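Long-range contacts in ferric-chelate reductase (NAD(P)H) (PDB 1I0R), which reduces siderophore-bound ferric iron to ferrous iron with NAD(P)H as electron donor, as a flavin-binding homodimer: residues V66-T71 with T106-A111; I15-S20 with G101-T106. One frame throughout, in Å; residues are numbered along the deposited sequence.

Contact 1. Residues V66-T71 with T106-A111; sequences VLELET and TQHAVA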
loop_
_atom_site.group_PDB
_atom_site.type_symbol
_atom_site.label_atom_id
_atom_site.label_comp_id
_atom_site.label_asym_id
_atom_site.label_seq_id
_atom_site.Cartn_x
_atom_site.Cartn_y
_atom_site.Cartn_z
ATOM N N VAL B 66 -2.263 9.282 9.877
ATOM C CA VAL B 66 -1.030 8.495 9.712
ATOM C C VAL B 66 -0.321 8.493 11.062
ATOM O O VAL B 66 0.160 9.534 11.522
ATOM C CB VAL B 66 -0.123 9.110 8.618
ATOM C CG1 VAL B 66 1.116 8.217 8.391
ATOM C CG2 VAL B 66 -0.909 9.244 7.321
ATOM N N LEU B 67 -0.258 7.329 11.702
ATOM C CA LEU B 67 0.339 7.248 13.037
ATOM C C LEU B 67 1.841 7.443 13.126
ATOM O O LEU B 67 2.587 7.003 12.259
ATOM C CB LEU B 67 -0.036 5.919 13.698
ATOM C CG LEU B 67 -1.541 5.698 13.861
ATOM C CD1 LEU B 67 -1.841 4.247 14.272
ATOM C CD2 LEU B 67 -2.068 6.702 14.889
ATOM N N GLU B 68 2.278 8.133 14.182
ATOM C CA GLU B 68 3.700 8.377 14.390
ATOM C C GLU B 68 4.377 7.145 14.991
ATOM O O GLU B 68 3.734 6.303 15.633
ATOM C CB GLU B 68 3.916 9.601 15.299
ATOM C CG GLU B 68 3.483 9.391 16.753
ATOM C CD GLU B 68 3.755 10.615 17.631
ATOM O OE1 GLU B 68 4.820 11.240 17.466
ATOM O OE2 GLU B 68 2.914 10.952 18.495
ATOM N N LEU B 69 5.683 7.042 14.756
ATOM C CA LEU B 69 6.481 5.917 15.232
ATOM C C LEU B 69 6.314 5.601 16.716
ATOM O O LEU B 69 6.275 4.437 17.114
ATOM C CB LEU B 69 7.960 6.197 14.933
ATOM C CG LEU B 69 8.997 5.285 15.591
ATOM C CD1 LEU B 69 8.858 3.865 15.048
ATOM C CD2 LEU B 69 10.395 5.840 15.324
ATOM N N GLU B 70 6.207 6.642 17.529
ATOM C CA GLU B 70 6.082 6.449 18.968
ATOM C C GLU B 70 4.665 6.360 19.527
ATOM O O GLU B 70 4.454 6.577 20.721
ATOM C CB GLU B 70 6.854 7.548 19.697
ATOM C CG GLU B 70 8.358 7.352 19.656
ATOM C CD GLU B 70 9.097 8.419 20.435
ATOM O OE1 GLU B 70 9.122 9.580 19.973
ATOM O OE2 GLU B 70 9.642 8.097 21.518
ATOM N N THR B 71 3.699 6.030 18.677
ATOM C CA THR B 71 2.315 5.904 19.121
ATOM C C THR B 71 2.206 4.808 20.183
ATOM O O THR B 71 2.653 3.687 19.973
ATOM C CB THR B 71 1.377 5.544 17.943
ATOM O OG1 THR B 71 1.414 6.590 16.960
ATOM C CG2 THR B 71 -0.056 5.394 18.435
ATOM N N THR B 106 -6.245 13.769 15.371
ATOM C CA THR B 106 -4.945 14.415 15.266
ATOM C C THR B 106 -3.935 13.914 16.274
ATOM O O THR B 106 -2.725 14.102 16.095
ATOM C CB THR B 106 -5.075 15.943 15.404
ATOM O OG1 THR B 106 -5.817 16.235 16.595
ATOM C CG2 THR B 106 -5.837 16.527 14.214
ATOM N N GLN B 107 -4.427 13.259 17.321
ATOM C CA GLN B 107 -3.523 12.737 18.346
ATOM C C GLN B 107 -2.623 11.644 17.777
ATOM O O GLN B 107 -3.108 10.704 17.155
ATOM C CB GLN B 107 -4.307 12.180 19.523
ATOM C CG GLN B 107 -3.474 12.118 20.804
ATOM C CD GLN B 107 -4.306 11.717 22.006
ATOM O OE1 GLN B 107 -5.512 11.967 22.047
ATOM N NE2 GLN B 107 -3.664 11.090 22.993
ATOM N N HIS B 108 -1.321 11.787 18.011
ATOM C CA HIS B 108 -0.303 10.844 17.542
ATOM C C HIS B 108 -0.234 10.725 16.028
ATOM O O HIS B 108 0.308 9.748 15.507
ATOM C CB HIS B 108 -0.536 9.461 18.150
ATOM C CG HIS B 108 -0.443 9.451 19.642
ATOM N ND1 HIS B 108 0.701 9.827 20.313
ATOM C CD2 HIS B 108 -1.372 9.187 20.592
ATOM C CE1 HIS B 108 0.471 9.800 21.616
ATOM N NE2 HIS B 108 -0.778 9.415 21.812
ATOM N N ALA B 109 -0.749 11.729 15.329
ATOM C CA ALA B 109 -0.750 11.700 13.871
ATOM C C ALA B 109 0.274 12.613 13.249
ATOM O O ALA B 109 0.385 13.791 13.613
ATOM C CB ALA B 109 -2.136 12.051 13.349
ATOM N N VAL B 110 1.027 12.076 12.292
ATOM C CA VAL B 110 2.029 12.862 11.595
ATOM C C VAL B 110 1.289 13.687 10.535
ATOM O O VAL B 110 1.710 14.789 10.178
ATOM C CB VAL B 110 3.089 11.941 10.932
ATOM C CG1 VAL B 110 4.102 12.775 10.133
ATOM C CG2 VAL B 110 3.794 11.107 12.004
ATOM N N ALA B 111 0.169 13.152 10.046
ATOM C CA ALA B 111 -0.652 13.825 9.047
ATOM C C ALA B 111 -2.081 13.280 9.067
ATOM O O ALA B 111 -2.325 12.188 9.578
ATOM C CB ALA B 111 -0.058 13.622 7.641
#
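Glu-68 reaches across to His-108 just past the end of strand 61-67 and just before the start of strand 109-122, antiparallel neighbours in the six-stranded flavin reductase barrel. The carboxylate and the imidazole cross obliquely, their planes 44° apart. ND1 of His-108 donates to OE2 of Glu-68 over 3.1 Å. The oxygen lies at the ring edge, close to the ring plane, and takes the N-H on its anti side. Glu-68 sets out with CG between the backbone N and the carbonyl carbon (chi1 69°), and this turns CG to within 3.4 Å of the His-108 carbonyl O. The same carbonyl accepts from the backbone N of Glu-68 at 2.9 Å. Main chain and side chain of the two residues are thus both paired. CG2 of Val-110 rests on CB of Glu-68 at 3.6 Å.

Thr-71 comes at His-108 obliquely, OG1 lying 3.7 Å from CB of the histidine. The Thr-71 hydroxyl donates to the carbonyl O of Glu-68 at 2.7 Å, and the Thr-71 backbone N gives that oxygen a second bond. The backbone bond closes the type I turn 68-71, and the hydroxyl bond adds to it on the same oxygen. A type II turn, 106-109, presents His-108 from the other segment. Phe-75 of helix 73-78 packs edge-to-face with the imidazole. Lys-8 of the second subunit packs on Val-66 and Val-110.

Beyond the turns the main chains are joined directly. Val-66 N donates to Ala-111 O, and Val-110 N donates to Val-66 O at 2.8 Å.

Contact 2. Residues I15-S20 with G101-T106; sequences IVTSES and GVPLVT
Thr-17 extends its side chain toward Pro-103, and its three side-chain heavy atoms all meet that residue. CB lies 3.2 Å from Pro-103 O and also meets CG of the proline ring. From CB, the hydroxyl takes the position between the backbone N and the carbonyl carbon (chi1 55°), which brings OG1 to the Pro-103 carbonyl. OG1 donates to Pro-103 O at 2.6 Å, with a C=O...donor angle of 166°. OG1 also accepts a bond from a water at 3.0 Å. That water in turn accepts from the backbone N of Val-105, so it bridges the threonine hydroxyl to the other segment. The methyl CG2 passes near the same carbonyl and meets CG2 of Val-105 at 4.0 Å.

No direct backbone hydrogen bond joins the two segments. Strand 14-20 belongs to the six-stranded barrel. Strand 103-105 pairs instead with 95-97 in a small two-stranded sheet, which packs over the barrel strand. The segments 15-20 and 103-105 run nearly antiparallel, at 159°, with their axes 6.6 Å apart at closest approach.

Further contacts run along both segments. CD1 of Ile-15 touches CG1 of Val-105 at 3.8 Å, the two side chains crossing at about a right angle. The Pro-103 ring lies against the backbone of Ser-18, with CD 3.4 Å from its carbonyl O. CG1 of Val-102 reaches CA of Ser-18. The Ser-18 hydroxyl bonds instead to the carbonyl of Ala-61, on the neighbouring barrel strand, and to Ser-59. At the far end, CB of Glu-19 packs 3.7 Å from the carbonyl O of Gly-101.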
loop_
_atom_site.group_PDB
_atom_site.type_symbol
_atom_site.label_atom_id
_atom_site.label_comp_id
_atom_site.label_asym_id
_atom_site.label_seq_id
_atom_site.Cartn_x
_atom_site.Cartn_y
_atom_site.Cartn_z
ATOM N N ILE B 15 -5.269 5.143 11.347
ATOM C CA ILE B 15 -6.581 5.082 11.948
ATOM C C ILE B 15 -7.460 5.563 10.797
ATOM O O ILE B 15 -7.181 6.624 10.198
ATOM C CB ILE B 15 -6.816 6.091 13.093
ATOM C CG1 ILE B 15 -5.793 5.948 14.210
ATOM C CG2 ILE B 15 -8.248 5.864 13.637
ATOM C CD1 ILE B 15 -6.053 6.959 15.365
ATOM N N VAL B 16 -8.492 4.794 10.454
ATOM C CA VAL B 16 -9.433 5.201 9.401
ATOM C C VAL B 16 -10.735 5.553 10.132
ATOM O O VAL B 16 -11.250 4.746 10.919
ATOM C CB VAL B 16 -9.680 4.073 8.360
ATOM C CG1 VAL B 16 -10.741 4.502 7.340
ATOM C CG2 VAL B 16 -8.349 3.755 7.621
ATOM N N THR B 17 -11.259 6.755 9.872
ATOM C CA THR B 17 -12.462 7.214 10.575
ATOM C C THR B 17 -13.631 7.582 9.676
ATOM O O THR B 17 -13.470 7.852 8.483
ATOM C CB THR B 17 -12.127 8.449 11.439
ATOM O OG1 THR B 17 -11.538 9.461 10.609
ATOM C CG2 THR B 17 -11.157 8.091 12.556
ATOM N N SER B 18 -14.838 7.585 10.251
ATOM C CA SER B 18 -16.014 7.970 9.494
ATOM C C SER B 18 -17.081 8.294 10.521
ATOM O O SER B 18 -16.804 8.265 11.709
ATOM C CB SER B 18 -16.490 6.843 8.574
ATOM O OG SER B 18 -17.425 7.337 7.640
ATOM N N GLU B 19 -18.273 8.635 10.059
ATOM C CA GLU B 19 -19.363 8.959 10.974
ATOM C C GLU B 19 -20.652 8.569 10.305
ATOM O O GLU B 19 -20.861 8.857 9.125
ATOM C CB GLU B 19 -19.364 10.459 11.290
ATOM C CG GLU B 19 -20.620 10.988 11.999
ATOM C CD GLU B 19 -21.847 11.007 11.091
ATOM O OE1 GLU B 19 -21.671 11.130 9.847
ATOM O OE2 GLU B 19 -22.980 10.913 11.619
ATOM N N SER B 20 -21.523 7.914 11.053
ATOM C CA SER B 20 -22.795 7.514 10.489
ATOM C C SER B 20 -23.877 7.595 11.550
ATOM O O SER B 20 -23.666 7.176 12.683
ATOM C CB SER B 20 -22.697 6.085 9.952
ATOM O OG SER B 20 -23.810 5.780 9.138
ATOM N N GLY B 101 -17.760 15.970 7.525
ATOM C CA GLY B 101 -18.441 15.423 8.681
ATOM C C GLY B 101 -17.680 14.334 9.412
ATOM O O GLY B 101 -18.093 13.891 10.484
ATOM N N VAL B 102 -16.565 13.877 8.846
ATOM C CA VAL B 102 -15.836 12.826 9.548
ATOM C C VAL B 102 -14.919 13.362 10.647
ATOM O O VAL B 102 -14.425 14.484 10.569
ATOM C CB VAL B 102 -14.980 11.976 8.580
ATOM C CG1 VAL B 102 -15.836 11.496 7.420
ATOM C CG2 VAL B 102 -13.805 12.774 8.084
ATOM N N PRO B 103 -14.699 12.563 11.702
ATOM C CA PRO B 103 -13.818 13.008 12.773
ATOM C C PRO B 103 -12.375 12.754 12.323
ATOM O O PRO B 103 -12.033 11.626 11.955
ATOM C CB PRO B 103 -14.227 12.116 13.951
ATOM C CG PRO B 103 -14.619 10.859 13.300
ATOM C CD PRO B 103 -15.382 11.306 12.062
ATOM N N LEU B 104 -11.539 13.785 12.324
ATOM C CA LEU B 104 -10.137 13.630 11.936
ATOM C C LEU B 104 -9.318 13.569 13.213
ATOM O O LEU B 104 -9.170 14.588 13.915
ATOM C CB LEU B 104 -9.685 14.818 11.082
ATOM C CG LEU B 104 -10.536 14.973 9.819
ATOM C CD1 LEU B 104 -10.407 16.395 9.250
ATOM C CD2 LEU B 104 -10.092 13.897 8.801
ATOM N N VAL B 105 -8.797 12.377 13.529
ATOM C CA VAL B 105 -7.998 12.205 14.741
ATOM C C VAL B 105 -6.595 12.774 14.557
ATOM O O VAL B 105 -5.833 12.317 13.696
ATOM C CB VAL B 105 -7.901 10.717 15.146
ATOM C CG1 VAL B 105 -6.994 10.555 16.359
ATOM C CG2 VAL B 105 -9.282 10.175 15.466
ATOM N N THR B 106 -6.245 13.769 15.371
ATOM C CA THR B 106 -4.945 14.415 15.266
ATOM C C THR B 106 -3.935 13.914 16.274
ATOM O O THR B 106 -2.725 14.102 16.095
ATOM C CB THR B 106 -5.075 15.943 15.404
ATOM O OG1 THR B 106 -5.817 16.235 16.595
ATOM C CG2 THR B 106 -5.837 16.527 14.214
HETATM O O HOH W 1 -8.819 10.558 11.250
#

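Contact 1 and contact 2 have centres 14 Å apart and share Thr-106, where the chain leaves strand 103-105 before entering strand 109-122. Strands 14-20 and 61-67 are neighbours in the barrel, so both contacts reach the same sheet. They touch directly where Leu-67 CD2 packs on Ile-15 CG1 at 3.9 Å. Each of these side chains lies about 4 Å from that of Ile-28, an FMN-binding residue. The Leu-67 side chain is also about 7 Å from that of Tyr-150, at the NADP(+) site. In contact 2, the Ser-18 side chain lies about 5 Å from that of FMN-binding Thr-52.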